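Branched-chain phosphotransacylase (Enterococcus faecalis, PDB 1YCO) probably transfers branched-chain acyl groups between coenzyme A and phosphate, as in the phosphate acetyltransferase and butyryltransferase family. Local coordinates at residues L116-C119 with A120-I123; V134-A137 with K138-A141; V218-I221 with D222-N225. All coordinates share one frame; numbering follows the deposited sequence.

Contact 1. Residues L116-C119 with A120-I123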
loop_
_atom_site.group_PDB
_atom_site.type_symbol
_atom_site.label_atom_id
_atom_site.label_comp_id
_atom_site.label_asym_id
_atom_site.label_seq_id
_atom_site.Cartn_x
_atom_site.Cartn_y
_atom_site.Cartn_z
ATOM N N LEU A 116 5.816 8.355 7.808
ATOM C CA LEU A 116 4.976 7.185 7.650
ATOM C C LEU A 116 5.281 6.301 8.843
ATOM O O LEU A 116 6.449 6.055 9.160
ATOM C CB LEU A 116 5.328 6.436 6.363
ATOM C CG LEU A 116 4.608 5.099 6.112
ATOM C CD1 LEU A 116 3.104 5.287 6.083
ATOM C CD2 LEU A 116 5.099 4.519 4.794
ATOM N N THR A 117 4.258 5.813 9.522
ATOM C CA THR A 117 4.598 4.992 10.642
ATOM C C THR A 117 3.940 3.671 10.882
ATOM O O THR A 117 2.721 3.461 10.799
ATOM C CB THR A 117 4.591 5.785 11.972
ATOM O OG1 THR A 117 4.797 4.869 13.046
ATOM C CG2 THR A 117 3.298 6.517 12.169
ATOM N N ASP A 118 4.879 2.792 11.181
ATOM C CA ASP A 118 4.740 1.417 11.525
ATOM C C ASP A 118 4.475 0.386 10.469
ATOM O O ASP A 118 3.414 -0.211 10.412
ATOM C CB ASP A 118 3.809 1.267 12.701
ATOM C CG ASP A 118 4.463 0.473 13.817
ATOM O OD1 ASP A 118 3.792 0.229 14.847
ATOM O OD2 ASP A 118 5.651 0.092 13.637
ATOM N N CYS A 119 5.512 0.149 9.673
ATOM C CA CYS A 119 5.475 -0.849 8.625
ATOM C C CYS A 119 6.579 -1.889 8.848
ATOM O O CYS A 119 7.095 -2.466 7.886
ATOM C CB CYS A 119 5.650 -0.171 7.282
ATOM S SG CYS A 119 6.811 1.194 7.300
ATOM N N ALA A 120 6.933 -2.121 10.118
ATOM C CA ALA A 120 7.971 -3.092 10.485
ATOM C C ALA A 120 7.877 -3.671 11.901
ATOM O O ALA A 120 8.271 -4.817 12.126
ATOM C CB ALA A 120 9.358 -2.473 10.294
ATOM N N MET A 121 7.361 -2.897 12.852
ATOM C CA MET A 121 7.280 -3.358 14.238
ATOM C C MET A 121 5.947 -3.969 14.690
ATOM O O MET A 121 5.859 -5.170 14.948
ATOM C CB MET A 121 7.635 -2.221 15.206
ATOM C CG MET A 121 9.095 -1.772 15.206
ATOM S SD MET A 121 10.294 -3.048 15.748
ATOM C CE MET A 121 9.996 -3.065 17.504
ATOM N N ASN A 122 4.917 -3.140 14.805
ATOM C CA ASN A 122 3.621 -3.606 15.265
ATOM C C ASN A 122 2.737 -4.133 14.147
ATOM O O ASN A 122 2.234 -3.375 13.332
ATOM C CB ASN A 122 2.950 -2.465 16.031
ATOM C CG ASN A 122 3.821 -1.964 17.189
ATOM O OD1 ASN A 122 3.831 -2.551 18.271
ATOM N ND2 ASN A 122 4.584 -0.900 16.948
ATOM N N ILE A 123 2.541 -5.447 14.131
ATOM C CA ILE A 123 1.743 -6.102 13.103
ATOM C C ILE A 123 0.344 -5.562 12.848
ATOM O O ILE A 123 0.010 -5.179 11.725
ATOM C CB ILE A 123 1.609 -7.591 13.385
ATOM C CG1 ILE A 123 3.000 -8.223 13.449
ATOM C CG2 ILE A 123 0.754 -8.260 12.271
ATOM C CD1 ILE A 123 2.987 -9.674 13.916
HETATM O O HOH W 1 1.455 -0.941 12.009
#
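Asp118 reaches over the bend of the chain to Asn122, whose ND2 donates a short hydrogen bond of 2.5 Å to OD1 of Asp118. The oxygen accepts on its syn lone pair, the side of its partner OD2, and lies close to the amide plane of Asn122. The two flat groups are nevertheless turned 67° apart, so carboxylate and amide meet twisted rather than flat on one another. OD2 of Asp118 sits 3.4 Å from CB of Met121 and takes a hydrogen bond from the backbone N of His102, while ND2 of Asn122 also donates to Leu100 O; both ends are thereby tied to the neighbouring strand 101-107 and the chain leading into it.

Between them the chain turns through Cys119, Ala120 and Met121. Asp118, just past the end of strand 113-117, has a positive phi (77°) where the chain starts to turn, and still pairs with His102 through its backbone. The methyl of Ala120 packs on His102, and the side chain of Cys119 packs on Tyr228 of helix 221-234. A water bridges the turn, 2.6 Å from Asp118 O and 2.9 Å from Asn122 O. This is the connection of a beta-alpha unit, running from the C-terminal end of strand 113-117 towards helix 127-143.

Contact 2. Residues V134-A137 with K138-A141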
loop_
_atom_site.group_PDB
_atom_site.type_symbol
_atom_site.label_atom_id
_atom_site.label_comp_id
_atom_site.label_asym_id
_atom_site.label_seq_id
_atom_site.Cartn_x
_atom_site.Cartn_y
_atom_site.Cartn_z
ATOM N N VAL A 134 1.212 6.901 17.472
ATOM C CA VAL A 134 1.000 8.297 17.138
ATOM C C VAL A 134 1.945 9.139 18.003
ATOM O O VAL A 134 2.705 9.955 17.489
ATOM C CB VAL A 134 -0.477 8.703 17.383
ATOM C CG1 VAL A 134 -0.661 10.194 17.185
ATOM C CG2 VAL A 134 -1.384 7.937 16.426
ATOM N N GLU A 135 1.924 8.909 19.310
ATOM C CA GLU A 135 2.793 9.637 20.220
ATOM C C GLU A 135 4.259 9.581 19.772
ATOM O O GLU A 135 4.917 10.616 19.680
ATOM C CB GLU A 135 2.648 9.068 21.628
ATOM C CG GLU A 135 1.233 9.151 22.156
ATOM C CD GLU A 135 0.787 10.577 22.407
ATOM O OE1 GLU A 135 0.965 11.432 21.512
ATOM O OE2 GLU A 135 0.248 10.842 23.505
ATOM N N ASN A 136 4.765 8.380 19.492
ATOM C CA ASN A 136 6.147 8.206 19.033
ATOM C C ASN A 136 6.444 9.061 17.776
ATOM O O ASN A 136 7.450 9.794 17.741
ATOM C CB ASN A 136 6.437 6.716 18.739
ATOM C CG ASN A 136 6.783 5.897 20.005
ATOM O OD1 ASN A 136 6.510 6.313 21.139
ATOM N ND2 ASN A 136 7.372 4.717 19.801
ATOM N N ALA A 137 5.574 8.973 16.761
ATOM C CA ALA A 137 5.739 9.741 15.522
ATOM C C ALA A 137 5.547 11.237 15.766
ATOM O O ALA A 137 6.213 12.064 15.138
ATOM C CB ALA A 137 4.771 9.251 14.445
ATOM N N LYS A 138 4.651 11.582 16.686
ATOM C CA LYS A 138 4.426 12.987 17.011
ATOM C C LYS A 138 5.687 13.568 17.629
ATOM O O LYS A 138 6.036 14.717 17.370
ATOM C CB LYS A 138 3.281 13.162 18.012
ATOM C CG LYS A 138 3.082 14.624 18.426
ATOM C CD LYS A 138 2.307 14.793 19.743
ATOM C CE LYS A 138 3.134 14.339 20.940
ATOM N NZ LYS A 138 2.409 14.396 22.244
ATOM N N GLU A 139 6.366 12.776 18.452
ATOM C CA GLU A 139 7.582 13.247 19.105
ATOM C C GLU A 139 8.725 13.412 18.113
ATOM O O GLU A 139 9.489 14.376 18.194
ATOM C CB GLU A 139 7.981 12.289 20.227
ATOM C CG GLU A 139 6.884 12.130 21.272
ATOM C CD GLU A 139 7.272 11.207 22.413
ATOM O OE1 GLU A 139 7.927 10.169 22.157
ATOM O OE2 GLU A 139 6.901 11.513 23.569
ATOM N N VAL A 140 8.840 12.478 17.177
ATOM C CA VAL A 140 9.886 12.564 16.167
ATOM C C VAL A 140 9.725 13.862 15.370
ATOM O O VAL A 140 10.693 14.584 15.157
ATOM C CB VAL A 140 9.833 11.369 15.188
ATOM C CG1 VAL A 140 10.799 11.601 14.025
ATOM C CG2 VAL A 140 10.205 10.093 15.921
ATOM N N ALA A 141 8.501 14.154 14.936
ATOM C CA ALA A 141 8.253 15.361 14.171
ATOM C C ALA A 141 8.568 16.611 15.003
ATOM O O ALA A 141 9.189 17.549 14.510
ATOM C CB ALA A 141 6.803 15.398 13.678
#
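Lys138 N donates to Val134 O at 2.7 Å, the shortest of four successive i to i+4 backbone bonds that join these two turns. Glu139 N to Glu135 O follows at 2.9 Å, then Val140 N to Asn136 O and Ala141 N to Ala137 O, both at 3.1 Å. Above this ladder, Glu135 and Lys138 lie alongside each other, pointing the same way. Bends at chi2 of Glu135 and chi3 of Lys138 bring OE1 of Glu135 to 3.4 Å from NZ of Lys138, a salt bridge whose hydrogen bond is weak; NZ has a second acid partner in Glu182.

Glu139 does not join that pair. With its CG beside its own backbone N (chi1 -58°), the chain runs close over the preceding turn, CG only 2.9 Å from Glu135 O, and extends to a salt bridge between OE2 and Lys97. Asn136 is buried, and its amide nitrogen is held by Ser101 OG and Ile99 O.

The face turned to the sheet is mostly apolar. Val134 rests on Ile151 and on Phe177 of helix 165-177, Ala137 and Ala141 sit on Ile215, and Val140 meets Val244. Within the helix, CG2 of Val140 comes 3.3 Å from Asn136 O. The arrangement is that of an amphipathic helix laid on a sheet: helix 127-143 connects the parallel strands 113-117 and 150-154 in a beta-alpha-beta crossover that passes over strand 215-217 between them.

Contact 3. Residues V218-I221 with D222-N225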
loop_
_atom_site.group_PDB
_atom_site.type_symbol
_atom_site.label_atom_id
_atom_site.label_comp_id
_atom_site.label_asym_id
_atom_site.label_seq_id
_atom_site.Cartn_x
_atom_site.Cartn_y
_atom_site.Cartn_z
ATOM N N VAL A 218 -0.775 4.083 9.439
ATOM C CA VAL A 218 -1.458 2.944 8.834
ATOM C C VAL A 218 -2.023 2.010 9.893
ATOM O O VAL A 218 -1.632 2.067 11.047
ATOM C CB VAL A 218 -0.512 2.138 7.934
ATOM C CG1 VAL A 218 -0.024 3.022 6.788
ATOM C CG2 VAL A 218 0.660 1.626 8.760
ATOM N N PRO A 219 -2.957 1.129 9.498
ATOM C CA PRO A 219 -3.592 0.171 10.418
ATOM C C PRO A 219 -2.745 -1.068 10.678
ATOM O O PRO A 219 -2.759 -1.622 11.775
ATOM C CB PRO A 219 -4.884 -0.229 9.686
ATOM C CG PRO A 219 -5.048 0.761 8.596
ATOM C CD PRO A 219 -3.647 1.121 8.193
ATOM N N THR A 220 -2.018 -1.496 9.654
ATOM C CA THR A 220 -1.232 -2.705 9.756
ATOM C C THR A 220 0.098 -2.610 9.014
ATOM O O THR A 220 0.273 -1.774 8.123
ATOM C CB THR A 220 -2.023 -3.894 9.177
ATOM O OG1 THR A 220 -2.191 -3.716 7.764
ATOM C CG2 THR A 220 -3.397 -3.983 9.825
ATOM N N ILE A 221 1.028 -3.489 9.379
ATOM C CA ILE A 221 2.325 -3.510 8.730
ATOM C C ILE A 221 2.157 -3.707 7.208
ATOM O O ILE A 221 2.892 -3.111 6.431
ATOM C CB ILE A 221 3.255 -4.616 9.368
ATOM C CG1 ILE A 221 3.808 -4.110 10.701
ATOM C CG2 ILE A 221 4.437 -4.941 8.455
ATOM C CD1 ILE A 221 4.784 -5.056 11.371
ATOM N N ASP A 222 1.186 -4.516 6.788
ATOM C CA ASP A 222 0.961 -4.740 5.359
ATOM C C ASP A 222 0.692 -3.441 4.593
ATOM O O ASP A 222 1.256 -3.210 3.521
ATOM C CB ASP A 222 -0.193 -5.718 5.136
ATOM C CG ASP A 222 0.174 -7.141 5.537
ATOM O OD1 ASP A 222 1.144 -7.698 4.978
ATOM O OD2 ASP A 222 -0.497 -7.707 6.423
ATOM N N VAL A 223 -0.151 -2.586 5.150
ATOM C CA VAL A 223 -0.465 -1.332 4.499
ATOM C C VAL A 223 0.802 -0.458 4.415
ATOM O O VAL A 223 1.208 -0.034 3.336
ATOM C CB VAL A 223 -1.594 -0.608 5.271
ATOM C CG1 VAL A 223 -1.902 0.736 4.642
ATOM C CG2 VAL A 223 -2.842 -1.485 5.287
ATOM N N GLY A 224 1.434 -0.204 5.554
ATOM C CA GLY A 224 2.637 0.608 5.565
ATOM C C GLY A 224 3.765 0.095 4.680
ATOM O O GLY A 224 4.444 0.875 3.998
ATOM N N ASN A 225 3.975 -1.218 4.704
ATOM C CA ASN A 225 5.012 -1.865 3.903
ATOM C C ASN A 225 4.731 -1.673 2.420
ATOM O O ASN A 225 5.603 -1.269 1.656
ATOM C CB ASN A 225 5.066 -3.376 4.191
ATOM C CG ASN A 225 6.072 -4.113 3.302
ATOM O OD1 ASN A 225 7.257 -4.154 3.605
ATOM N ND2 ASN A 225 5.595 -4.687 2.199
#
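Thr220 O and Ile221 O each take a backbone N-H from the next turn, Gly224 N at 3.2 Å and Asn225 N at 2.8 Å respectively, and so begin helix 221-234. Thr220 occupies the N-cap position. Its OG1 stands between its own N and carbonyl carbon (chi1 67°), which turns the hydroxyl towards the first turn and places it 3.4 Å from CG2 of Val223; the two side chains meet at about a right angle.

Val223 faces back over the incoming loop. Its other methyl, CG1, lies 3.7 Å from CG1 of Val218, the two valines running past each other in opposite directions, while CD of Pro219 approaches CB of Val223 at 4.0 Å. Together Val218 and Pro219 form an apolar shelf under the first turn. Residues 218-221 are the loop that joins strand 215-217 to helix 221-234, a beta-alpha connection with Thr220 as its N-cap. Gly224 carries no side chain, and CG2 of Val218 settles 3.9 Å from CA of Gly224.

The same turn also meets the second subunit. Asp222 directs OD1 to Ala156 N and Ser166 OG of the second subunit, which fix the carboxylate at the helix start. Val223 packs on Val223 of the second subunit, and Ile221 and Asn225 both lie against its Ala156.

Along the chain the three contacts come one after another. Strands 113-117 and 215-217 are parallel neighbours in the mixed sheet, and helix 127-143 packs on that sheet. Contacts 1 and 3 adjoin at the C-terminal ends of these two strands, their centres about 6 Å apart: Ile123 O probably accepts a hydrogen bond from Ile221 N at 3.1 Å, and Cys119 packs on the first turns of helix 221-234. Contact 2 lies on the helix that follows strand 113-117, with centres about 13 Å apart from contact 1, where Thr117 CG2 touches Ala137 CB. Contacts 2 and 3 do not touch, with centres about 17 Å apart. Contacts 1 and 3 both touch the second subunit.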